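Local coordinates for catalase (Exiguobacterium oxidotolerans, PDB 2J2M), which breaks hydrogen peroxide down to water and oxygen at a bound haem, at residues A[188-193]-A[244-249]; A[215-220]-A[256-261]; A[158-163]-A[447-452]. All blocks are in the same frame, centred on the assembly; numbering follows the deposited sequence.

Contact 1. Residues A[188-193]-A[244-249]; sequences ASYRKM and NDTFQA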
loop_
_atom_site.group_PDB
_atom_site.type_symbol
_atom_site.label_atom_id
_atom_site.label_comp_id
_atom_site.label_asym_id
_atom_site.label_seq_id
_atom_site.Cartn_x
_atom_site.Cartn_y
_atom_site.Cartn_z
ATOM N N ALA A 188 -2.010 16.925 -33.638
ATOM C CA ALA A 188 -0.587 17.061 -33.960
ATOM C C ALA A 188 0.235 17.379 -32.709
ATOM O O ALA A 188 1.433 17.046 -32.616
ATOM C CB ALA A 188 -0.366 18.146 -35.050
ATOM N N SER A 189 -0.408 18.081 -31.778
ATOM C CA SER A 189 0.074 18.132 -30.414
ATOM C C SER A 189 -0.961 18.679 -29.433
ATOM O O SER A 189 -2.051 19.161 -29.807
ATOM C CB SER A 189 1.393 18.902 -30.299
ATOM O OG SER A 189 1.226 20.213 -30.762
ATOM N N TYR A 190 -0.577 18.578 -28.166
ATOM C CA TYR A 190 -1.335 19.105 -27.053
ATOM C C TYR A 190 -1.700 20.586 -27.195
ATOM O O TYR A 190 -2.800 20.987 -26.796
ATOM C CB TYR A 190 -0.565 18.834 -25.761
ATOM C CG TYR A 190 -0.376 17.346 -25.476
ATOM C CD1 TYR A 190 -1.383 16.435 -25.742
ATOM C CD2 TYR A 190 0.815 16.863 -24.926
ATOM C CE1 TYR A 190 -1.212 15.068 -25.476
ATOM C CE2 TYR A 190 0.989 15.501 -24.654
ATOM C CZ TYR A 190 -0.035 14.613 -24.928
ATOM O OH TYR A 190 0.119 13.283 -24.662
ATOM N N ARG A 191 -0.800 21.383 -27.779
ATOM C CA ARG A 191 -1.011 22.822 -27.897
ATOM C C ARG A 191 -1.865 23.162 -29.122
ATOM O O ARG A 191 -2.358 24.298 -29.273
ATOM C CB ARG A 191 0.323 23.581 -27.897
ATOM C CG ARG A 191 1.198 23.334 -29.101
ATOM C CD ARG A 191 2.680 23.606 -28.803
ATOM N NE ARG A 191 3.030 24.946 -29.223
ATOM C CZ ARG A 191 3.643 25.253 -30.361
ATOM N NH1 ARG A 191 4.041 24.307 -31.201
ATOM N NH2 ARG A 191 3.895 26.527 -30.630
ATOM N N LYS A 192 -2.064 22.166 -29.984
ATOM C CA LYS A 192 -2.859 22.366 -31.190
ATOM C C LYS A 192 -4.170 21.587 -31.170
ATOM O O LYS A 192 -4.569 20.994 -32.169
ATOM C CB LYS A 192 -2.032 22.029 -32.421
ATOM C CG LYS A 192 -0.792 22.890 -32.525
ATOM C CD LYS A 192 -0.112 22.762 -33.874
ATOM C CE LYS A 192 1.202 23.547 -33.848
ATOM N NZ LYS A 192 1.965 23.296 -35.094
ATOM N N MET A 193 -4.836 21.616 -30.025
ATOM C CA MET A 193 -6.108 20.937 -29.835
ATOM C C MET A 193 -7.027 21.764 -28.952
ATOM O O MET A 193 -6.585 22.635 -28.187
ATOM C CB MET A 193 -5.895 19.568 -29.184
ATOM C CG MET A 193 -5.692 19.617 -27.675
ATOM S SD MET A 193 -5.201 18.006 -27.059
ATOM C CE MET A 193 -5.093 18.341 -25.273
ATOM N N ASN A 244 7.311 16.506 -26.148
ATOM C CA ASN A 244 8.453 17.208 -26.709
ATOM C C ASN A 244 8.114 18.605 -27.256
ATOM O O ASN A 244 8.730 19.591 -26.845
ATOM C CB ASN A 244 9.052 16.360 -27.833
ATOM C CG ASN A 244 10.512 16.681 -28.099
ATOM O OD1 ASN A 244 11.131 17.489 -27.388
ATOM N ND2 ASN A 244 11.088 16.018 -29.117
ATOM N N ASP A 245 7.130 18.668 -28.163
ATOM C CA ASP A 245 6.721 19.908 -28.826
ATOM C C ASP A 245 6.152 20.936 -27.839
ATOM O O ASP A 245 6.474 22.117 -27.925
ATOM C CB ASP A 245 5.703 19.619 -29.961
ATOM C CG ASP A 245 5.034 20.889 -30.498
ATOM O OD1 ASP A 245 5.663 21.628 -31.267
ATOM O OD2 ASP A 245 3.867 21.161 -30.152
ATOM N N THR A 246 5.315 20.476 -26.901
ATOM C CA THR A 246 4.718 21.370 -25.894
ATOM C C THR A 246 5.752 21.839 -24.869
ATOM O O THR A 246 5.711 23.005 -24.415
ATOM C CB THR A 246 3.494 20.739 -25.145
ATOM O OG1 THR A 246 2.647 20.060 -26.072
ATOM C CG2 THR A 246 2.673 21.813 -24.464
ATOM N N PHE A 247 6.657 20.937 -24.486
ATOM C CA PHE A 247 7.763 21.347 -23.625
ATOM C C PHE A 247 8.677 22.404 -24.270
ATOM O O PHE A 247 9.018 23.392 -23.616
ATOM C CB PHE A 247 8.599 20.166 -23.141
ATOM C CG PHE A 247 9.576 20.537 -22.065
ATOM C CD1 PHE A 247 10.798 21.145 -22.381
ATOM C CD2 PHE A 247 9.283 20.290 -20.735
ATOM C CE1 PHE A 247 11.692 21.507 -21.388
ATOM C CE2 PHE A 247 10.185 20.637 -19.741
ATOM C CZ PHE A 247 11.390 21.251 -20.067
ATOM N N GLN A 248 9.065 22.197 -25.527
ATOM C CA GLN A 248 9.939 23.137 -26.239
ATOM C C GLN A 248 9.298 24.523 -26.448
ATOM O O GLN A 248 9.941 25.546 -26.225
ATOM C CB GLN A 248 10.399 22.546 -27.588
ATOM C CG GLN A 248 11.421 21.394 -27.474
ATOM C CD GLN A 248 12.538 21.700 -26.472
ATOM O OE1 GLN A 248 12.722 20.966 -25.478
ATOM N NE2 GLN A 248 13.272 22.792 -26.711
ATOM N N ALA A 249 8.035 24.541 -26.875
ATOM C CA ALA A 249 7.272 25.777 -27.037
ATOM C C ALA A 249 7.255 26.640 -25.780
ATOM O O ALA A 249 7.393 27.848 -25.866
ATOM C CB ALA A 249 5.848 25.471 -27.485
#

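Contact 2. Residues A[215-220]-A[256-261]; sequences LRWVPK and PEWDLF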
loop_
_atom_site.group_PDB
_atom_site.type_symbol
_atom_site.label_atom_id
_atom_site.label_comp_id
_atom_site.label_asym_id
_atom_site.label_seq_id
_atom_site.Cartn_x
_atom_site.Cartn_y
_atom_site.Cartn_z
ATOM N N LEU A 215 -18.482 23.924 -21.119
ATOM C CA LEU A 215 -17.234 24.673 -21.146
ATOM C C LEU A 215 -16.436 24.301 -22.367
ATOM O O LEU A 215 -16.423 23.143 -22.768
ATOM C CB LEU A 215 -16.432 24.416 -19.882
ATOM C CG LEU A 215 -16.345 25.446 -18.745
ATOM C CD1 LEU A 215 -17.131 26.758 -18.934
ATOM C CD2 LEU A 215 -16.644 24.795 -17.380
ATOM N N ARG A 216 -15.726 25.283 -22.908
ATOM C CA ARG A 216 -15.146 25.222 -24.240
ATOM C C ARG A 216 -13.760 25.898 -24.267
ATOM O O ARG A 216 -13.649 27.090 -23.965
ATOM C CB ARG A 216 -16.098 25.961 -25.205
ATOM C CG ARG A 216 -16.778 25.105 -26.277
ATOM C CD ARG A 216 -17.923 24.195 -25.827
ATOM N NE ARG A 216 -17.774 23.035 -26.692
ATOM C CZ ARG A 216 -18.700 22.399 -27.395
ATOM N NH1 ARG A 216 -19.986 22.677 -27.309
ATOM N NH2 ARG A 216 -18.304 21.400 -28.147
ATOM N N TRP A 217 -12.709 25.144 -24.590
ATOM C CA TRP A 217 -11.380 25.740 -24.824
ATOM C C TRP A 217 -11.025 25.791 -26.312
ATOM O O TRP A 217 -11.191 24.799 -27.024
ATOM C CB TRP A 217 -10.275 24.976 -24.097
ATOM C CG TRP A 217 -10.377 24.912 -22.600
ATOM C CD1 TRP A 217 -10.938 23.900 -21.859
ATOM C CD2 TRP A 217 -9.867 25.866 -21.654
ATOM N NE1 TRP A 217 -10.806 24.170 -20.529
ATOM C CE2 TRP A 217 -10.148 25.362 -20.367
ATOM C CE3 TRP A 217 -9.186 27.083 -21.768
ATOM C CZ2 TRP A 217 -9.792 26.047 -19.192
ATOM C CZ3 TRP A 217 -8.825 27.775 -20.588
ATOM C CH2 TRP A 217 -9.126 27.245 -19.325
ATOM N N VAL A 218 -10.532 26.948 -26.765
ATOM C CA VAL A 218 -10.240 27.201 -28.181
ATOM C C VAL A 218 -8.778 27.624 -28.266
ATOM O O VAL A 218 -8.413 28.627 -27.677
ATOM C CB VAL A 218 -11.186 28.322 -28.799
ATOM C CG1 VAL A 218 -10.867 28.582 -30.308
ATOM C CG2 VAL A 218 -12.718 27.983 -28.617
ATOM N N PRO A 219 -7.922 26.852 -28.983
ATOM C CA PRO A 219 -6.492 27.144 -28.937
ATOM C C PRO A 219 -6.096 28.304 -29.826
ATOM O O PRO A 219 -6.555 28.385 -30.968
ATOM C CB PRO A 219 -5.857 25.859 -29.456
ATOM C CG PRO A 219 -6.863 25.294 -30.401
ATOM C CD PRO A 219 -8.217 25.684 -29.844
ATOM N N LYS A 220 -5.227 29.177 -29.331
ATOM C CA LYS A 220 -4.741 30.281 -30.165
ATOM C C LYS A 220 -3.908 29.777 -31.373
ATOM O O LYS A 220 -3.908 30.414 -32.427
ATOM C CB LYS A 220 -4.006 31.341 -29.316
ATOM C CG LYS A 220 -2.674 31.850 -29.898
ATOM C CD LYS A 220 -2.563 33.388 -29.849
ATOM C CE LYS A 220 -1.116 33.845 -29.635
ATOM N NZ LYS A 220 -0.225 33.490 -30.797
ATOM N N PRO A 256 1.812 28.299 -24.997
ATOM C CA PRO A 256 0.496 27.820 -25.427
ATOM C C PRO A 256 -0.629 28.580 -24.695
ATOM O O PRO A 256 -0.560 28.747 -23.472
ATOM C CB PRO A 256 0.510 26.343 -24.999
ATOM C CG PRO A 256 1.929 25.997 -24.885
ATOM C CD PRO A 256 2.602 27.216 -24.379
ATOM N N GLU A 257 -1.642 29.027 -25.440
ATOM C CA GLU A 257 -2.744 29.773 -24.885
ATOM C C GLU A 257 -4.038 29.213 -25.407
ATOM O O GLU A 257 -4.089 28.766 -26.538
ATOM C CB GLU A 257 -2.649 31.253 -25.274
ATOM C CG GLU A 257 -1.398 31.966 -24.756
ATOM C CD GLU A 257 -1.555 33.488 -24.670
ATOM O OE1 GLU A 257 -2.265 34.098 -25.498
ATOM O OE2 GLU A 257 -0.961 34.079 -23.751
ATOM N N TRP A 258 -5.087 29.241 -24.587
ATOM C CA TRP A 258 -6.426 28.901 -25.048
ATOM C C TRP A 258 -7.410 29.920 -24.505
ATOM O O TRP A 258 -7.245 30.426 -23.373
ATOM C CB TRP A 258 -6.893 27.533 -24.516
ATOM C CG TRP A 258 -6.223 26.299 -25.044
ATOM C CD1 TRP A 258 -6.767 25.367 -25.882
ATOM C CD2 TRP A 258 -4.910 25.822 -24.713
ATOM N NE1 TRP A 258 -5.867 24.348 -26.121
ATOM C CE2 TRP A 258 -4.718 24.606 -25.412
ATOM C CE3 TRP A 258 -3.880 26.304 -23.898
ATOM C CZ2 TRP A 258 -3.535 23.872 -25.321
ATOM C CZ3 TRP A 258 -2.706 25.581 -23.814
ATOM C CH2 TRP A 258 -2.544 24.376 -24.514
ATOM N N ASP A 259 -8.466 30.180 -25.278
ATOM C CA ASP A 259 -9.616 30.908 -24.749
ATOM C C ASP A 259 -10.725 30.006 -24.175
ATOM O O ASP A 259 -11.064 28.971 -24.753
ATOM C CB ASP A 259 -10.144 31.874 -25.802
ATOM C CG ASP A 259 -9.133 32.928 -26.139
ATOM O OD1 ASP A 259 -8.311 32.674 -27.033
ATOM O OD2 ASP A 259 -9.111 33.987 -25.485
ATOM N N LEU A 260 -11.269 30.401 -23.031
ATOM C CA LEU A 260 -12.403 29.687 -22.394
ATOM C C LEU A 260 -13.756 30.346 -22.718
ATOM O O LEU A 260 -13.960 31.534 -22.459
ATOM C CB LEU A 260 -12.225 29.606 -20.872
ATOM C CG LEU A 260 -13.283 28.873 -20.034
ATOM C CD1 LEU A 260 -13.239 27.348 -20.262
ATOM C CD2 LEU A 260 -13.097 29.169 -18.553
ATOM N N PHE A 261 -14.664 29.558 -23.289
ATOM C CA PHE A 261 -15.996 30.004 -23.577
ATOM C C PHE A 261 -16.985 29.140 -22.782
ATOM O O PHE A 261 -16.665 28.016 -22.338
ATOM C CB PHE A 261 -16.315 29.882 -25.074
ATOM C CG PHE A 261 -15.498 30.779 -25.978
ATOM C CD1 PHE A 261 -16.054 31.940 -26.505
ATOM C CD2 PHE A 261 -14.188 30.431 -26.348
ATOM C CE1 PHE A 261 -15.327 32.766 -27.363
ATOM C CE2 PHE A 261 -13.430 31.256 -27.200
ATOM C CZ PHE A 261 -14.002 32.424 -27.709
#

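Contact 3. Residues A[158-163]-A[447-452]; sequences QDPDRY and LQQVRH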
loop_
_atom_site.group_PDB
_atom_site.type_symbol
_atom_site.label_atom_id
_atom_site.label_comp_id
_atom_site.label_asym_id
_atom_site.label_seq_id
_atom_site.Cartn_x
_atom_site.Cartn_y
_atom_site.Cartn_z
ATOM N N GLN A 158 -3.876 -3.883 -28.460
ATOM C CA GLN A 158 -5.225 -3.376 -28.698
ATOM C C GLN A 158 -5.827 -4.078 -29.903
ATOM O O GLN A 158 -5.170 -4.224 -30.901
ATOM C CB GLN A 158 -5.215 -1.856 -28.946
ATOM C CG GLN A 158 -6.605 -1.258 -28.980
ATOM C CD GLN A 158 -6.594 0.247 -29.145
ATOM O OE1 GLN A 158 -5.984 0.782 -30.072
ATOM N NE2 GLN A 158 -7.278 0.933 -28.259
ATOM N N ASP A 159 -7.077 -4.501 -29.813
ATOM C CA ASP A 159 -7.681 -5.243 -30.920
ATOM C C ASP A 159 -9.057 -4.666 -31.210
ATOM O O ASP A 159 -9.937 -4.744 -30.370
ATOM C CB ASP A 159 -7.725 -6.757 -30.621
ATOM C CG ASP A 159 -8.412 -7.576 -31.730
ATOM O OD1 ASP A 159 -8.471 -8.827 -31.581
ATOM O OD2 ASP A 159 -8.893 -6.998 -32.747
ATOM N N PRO A 160 -9.229 -4.067 -32.406
ATOM C CA PRO A 160 -10.488 -3.495 -32.843
ATOM C C PRO A 160 -11.627 -4.499 -32.842
ATOM O O PRO A 160 -12.781 -4.123 -32.659
ATOM C CB PRO A 160 -10.180 -3.029 -34.280
ATOM C CG PRO A 160 -8.709 -2.728 -34.256
ATOM C CD PRO A 160 -8.173 -3.887 -33.435
ATOM N N ASP A 161 -11.318 -5.767 -33.061
ATOM C CA ASP A 161 -12.349 -6.798 -32.984
ATOM C C ASP A 161 -13.042 -6.757 -31.621
ATOM O O ASP A 161 -14.248 -7.021 -31.524
ATOM C CB ASP A 161 -11.746 -8.178 -33.236
ATOM C CG ASP A 161 -12.788 -9.257 -33.310
ATOM O OD1 ASP A 161 -13.422 -9.405 -34.379
ATOM O OD2 ASP A 161 -12.973 -9.959 -32.288
ATOM N N ARG A 162 -12.280 -6.408 -30.580
ATOM C CA ARG A 162 -12.795 -6.350 -29.218
ATOM C C ARG A 162 -13.619 -5.064 -28.921
ATOM O O ARG A 162 -14.735 -5.142 -28.410
ATOM C CB ARG A 162 -11.654 -6.532 -28.208
ATOM C CG ARG A 162 -10.779 -7.785 -28.434
ATOM C CD ARG A 162 -9.677 -7.954 -27.373
ATOM N NE ARG A 162 -10.254 -8.284 -26.059
ATOM C CZ ARG A 162 -10.475 -7.396 -25.085
ATOM N NH1 ARG A 162 -10.156 -6.109 -25.250
ATOM N NH2 ARG A 162 -11.009 -7.798 -23.937
ATOM N N TYR A 163 -13.073 -3.893 -29.258
ATOM C CA TYR A 163 -13.774 -2.641 -29.016
ATOM C C TYR A 163 -14.960 -2.328 -29.944
ATOM O O TYR A 163 -15.962 -1.760 -29.499
ATOM C CB TYR A 163 -12.812 -1.446 -28.856
ATOM C CG TYR A 163 -11.925 -1.022 -30.026
ATOM C CD1 TYR A 163 -12.467 -0.409 -31.154
ATOM C CD2 TYR A 163 -10.539 -1.117 -29.943
ATOM C CE1 TYR A 163 -11.655 0.055 -32.197
ATOM C CE2 TYR A 163 -9.709 -0.650 -30.989
ATOM C CZ TYR A 163 -10.282 -0.062 -32.104
ATOM O OH TYR A 163 -9.508 0.389 -33.155
ATOM N N LEU A 447 -12.294 -1.102 -39.511
ATOM C CA LEU A 447 -13.255 -2.207 -39.627
ATOM C C LEU A 447 -12.704 -3.398 -40.399
ATOM O O LEU A 447 -13.171 -4.517 -40.215
ATOM C CB LEU A 447 -14.618 -1.735 -40.152
ATOM C CG LEU A 447 -15.371 -0.828 -39.161
ATOM C CD1 LEU A 447 -16.341 0.146 -39.881
ATOM C CD2 LEU A 447 -16.076 -1.641 -38.072
ATOM N N GLN A 448 -11.694 -3.162 -41.233
ATOM C CA GLN A 448 -10.986 -4.245 -41.941
ATOM C C GLN A 448 -10.279 -5.177 -40.964
ATOM O O GLN A 448 -9.944 -6.309 -41.329
ATOM C CB GLN A 448 -9.973 -3.692 -42.955
ATOM C CG GLN A 448 -10.560 -3.485 -44.348
ATOM C CD GLN A 448 -9.722 -2.577 -45.249
ATOM O OE1 GLN A 448 -8.636 -2.097 -44.864
ATOM N NE2 GLN A 448 -10.228 -2.329 -46.459
ATOM N N GLN A 449 -10.063 -4.694 -39.731
ATOM C CA GLN A 449 -9.379 -5.458 -38.683
ATOM C C GLN A 449 -10.319 -6.244 -37.762
ATOM O O GLN A 449 -9.847 -7.021 -36.925
ATOM C CB GLN A 449 -8.503 -4.526 -37.843
ATOM C CG GLN A 449 -7.286 -3.984 -38.554
ATOM C CD GLN A 449 -6.611 -2.877 -37.747
ATOM O OE1 GLN A 449 -5.858 -3.135 -36.781
ATOM N NE2 GLN A 449 -6.879 -1.634 -38.138
ATOM N N VAL A 450 -11.630 -6.027 -37.896
ATOM C CA VAL A 450 -12.647 -6.801 -37.174
ATOM C C VAL A 450 -12.777 -8.186 -37.844
ATOM O O VAL A 450 -12.725 -8.281 -39.070
ATOM C CB VAL A 450 -14.041 -6.052 -37.085
ATOM C CG1 VAL A 450 -15.093 -6.895 -36.342
ATOM C CG2 VAL A 450 -13.909 -4.686 -36.393
ATOM N N ARG A 451 -12.922 -9.247 -37.045
ATOM C CA ARG A 451 -12.840 -10.630 -37.557
ATOM C C ARG A 451 -14.178 -11.358 -37.414
ATOM O O ARG A 451 -14.281 -12.556 -37.672
ATOM C CB ARG A 451 -11.707 -11.418 -36.857
ATOM C CG ARG A 451 -10.302 -10.782 -37.020
ATOM C CD ARG A 451 -9.167 -11.565 -36.298
ATOM N NE ARG A 451 -9.384 -11.708 -34.850
ATOM C CZ ARG A 451 -9.072 -10.784 -33.937
ATOM N NH1 ARG A 451 -8.517 -9.634 -34.307
ATOM N NH2 ARG A 451 -9.303 -11.013 -32.645
ATOM N N HIS A 452 -15.198 -10.622 -36.987
ATOM C CA HIS A 452 -16.518 -11.176 -36.809
ATOM C C HIS A 452 -17.460 -10.383 -37.685
ATOM O O HIS A 452 -17.660 -9.184 -37.472
ATOM C CB HIS A 452 -16.936 -11.114 -35.340
ATOM C CG HIS A 452 -16.267 -12.142 -34.478
ATOM N ND1 HIS A 452 -14.976 -11.996 -34.007
ATOM C CD2 HIS A 452 -16.711 -13.329 -34.000
ATOM C CE1 HIS A 452 -14.654 -13.053 -33.280
ATOM N NE2 HIS A 452 -15.688 -13.878 -33.262
#

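Contact 1. Residues A[188-193]-A[244-249]
A largely buried polar contact, a salt bridge backed by a hydroxyl bond, joins residues 188-193, in the loop between helix 174-180 and strand 195-196, to one side of helix 241-251. The evidence centres on the carboxylate of Asp245. Its CG stands anti to the backbone N (chi1 169°), which carries OD1 and OD2 off the helix to meet the loop. Ser189 OG donates to Asp245 OD2 at 2.9 Å, reaching that oxygen from above the carboxylate plane. Arg191 crosses the same group at about a right angle, its chain bent at chi3. Its NH1 makes the salt bridge with Asp245 OD1 at 3.1 Å, and the N-H directed there is poorly aimed, so this bond is weak. A second weak bond runs from Arg191 NH1 to Asp245 OD2 at 3.3 Å, longer but nearly straight (168°). The two planes stand 50° apart and NH1 alone serves Asp245, NH2 being salt-bridged to Asp254. Over one face of the guanidinium, offset toward its rim, lies Ala249 CB, 3.4 Å from Arg191 NE and one helical turn beyond Asp245. Next to this, Thr246 OG1, itself bonded to Ala242 O, lies 3.5 Å from Tyr190 CB and near the plane of the ring at its edge. An alanine at Arg191 would remove the ionic links to Asp245 and Asp254 and the packing against Ala249, and would probably loosen the loop's hold on the helix. Held between two carboxylates, the guanidinium is likely to stay charged, and its positive charge should favour an ionised Asp245.

Contact 2. Residues A[215-220]-A[256-261]
Arg216 O is the best-held polar atom, gripped by one N-H and one weaker C-H donor. Phe261 N reaches it at 2.8 Å, nearly straight (169°) and in the carbonyl plane, while Leu260 CA adds a CA-H...O contact to Arg216 O at 3.3 Å. The Phe261 N to Arg216 O bond belongs to an antiparallel ladder between strands 210-219 and 257-265. Arg216 with Phe261 and Val218 with Asp259 are hydrogen-bonded pairs; Trp217 with Leu260 and Pro219 with Trp258 are the non-hydrogen-bonded pairs between and beyond them. A proline therefore costs no N-H toward this neighbour at position 219, and the ladder resumes where Lys220 N donates to Glu257 O at 3.0 Å.

Side chains alternate. On one face, Leu260 CD1 sits 3.8 Å from the centroid of the six-membered ring of Trp217, only 17° off the ring normal, a clear CH-pi contact. Trp217 also meets its diagonal neighbour: its CE3 lies 3.6 Å from Trp258 CB, the two side chains crossing at about a right angle. Pro219 CB reaches the pyrrole part of the Trp258 indole, 3.7 Å from NE1, whose N-H goes to Met193 O. Phe113 stacks on Trp217 and meets Trp258 edge-to-face. On the reverse face, Val218 CG2 touches Phe261 CE2 at 3.6 Å. Here too Asp259 OD2 is hydrogen-bonded to His293, Arg216 NH2 is salt-bridged to Asp283 and its NH1 bonds Gln263.

The chemistry thus differs by face. Trp217, Trp258 and Leu260 form an apolar, aromatic layer that also meets Phe66 or Met297 of other strands, consistent with the interior of the catalase beta-barrel, whereas the opposite face is mixed, its charged ends served from beyond the two strands.

Contact 3. Residues A[158-163]-A[447-452]
The guanidinium of Arg451 has Asp161 CB over one face, 3.4 Å above the plane and offset toward the rim, and the carboxylate of Asp159 at its edge. There NH1 and NH2 both converge on a single atom: Arg451 NH2 binds Asp159 OD1 at 2.6 Å through the syn lone pair, and Arg451 NH1 comes to the same oxygen at 2.8 Å from above the carboxylate plane. The imidazole of His452 is met at its edge, in plane, by Asp161 OD1, its ND1 donating at 3.0 Å and almost straight (169°). Asp161 OD1 spends its syn lone pair on that ring and its anti lone pair on Arg451 N at 2.7 Å. Both aspartates keep CG anti to the backbone N, which brings Asp159 to the guanidinium and Asp161 to the His452 ring. Asp159 OD2 meanwhile caps helix 160-169, accepting from Asp161 N at 2.7 Å. With these donors, and Arg387 of the third subunit salt-bridged to Asp161 OD2, both carboxylates are likely to stay ionised. An N-cap aspartate drawn into a salt-bridge network, beside a His-carboxylate hydrogen bond, here fastens the start of helix 160-169 to the turn before helix 453-466 in the C-terminal helical region.

In the fold
From the N terminus, 158-163 comes first and meets its partner last: contact 3 closes only at 447-452, so its loop encloses the other two contacts. Within it, 188-193 opens contact 1 and 215-220 opens contact 2; 244-249 then closes the first and 256-261 the second, so these two loops cross. Contacts 1 and 2 also touch in space, their centres about 14 Å apart, where the loop before strand 195-196 abuts strand 257-265. Together they bind that loop, helix 241-251 and two barrel strands. Contact 3 stands apart, its centre about 31 Å from that of contact 1, and ties helix 160-169 to the C-terminal helices.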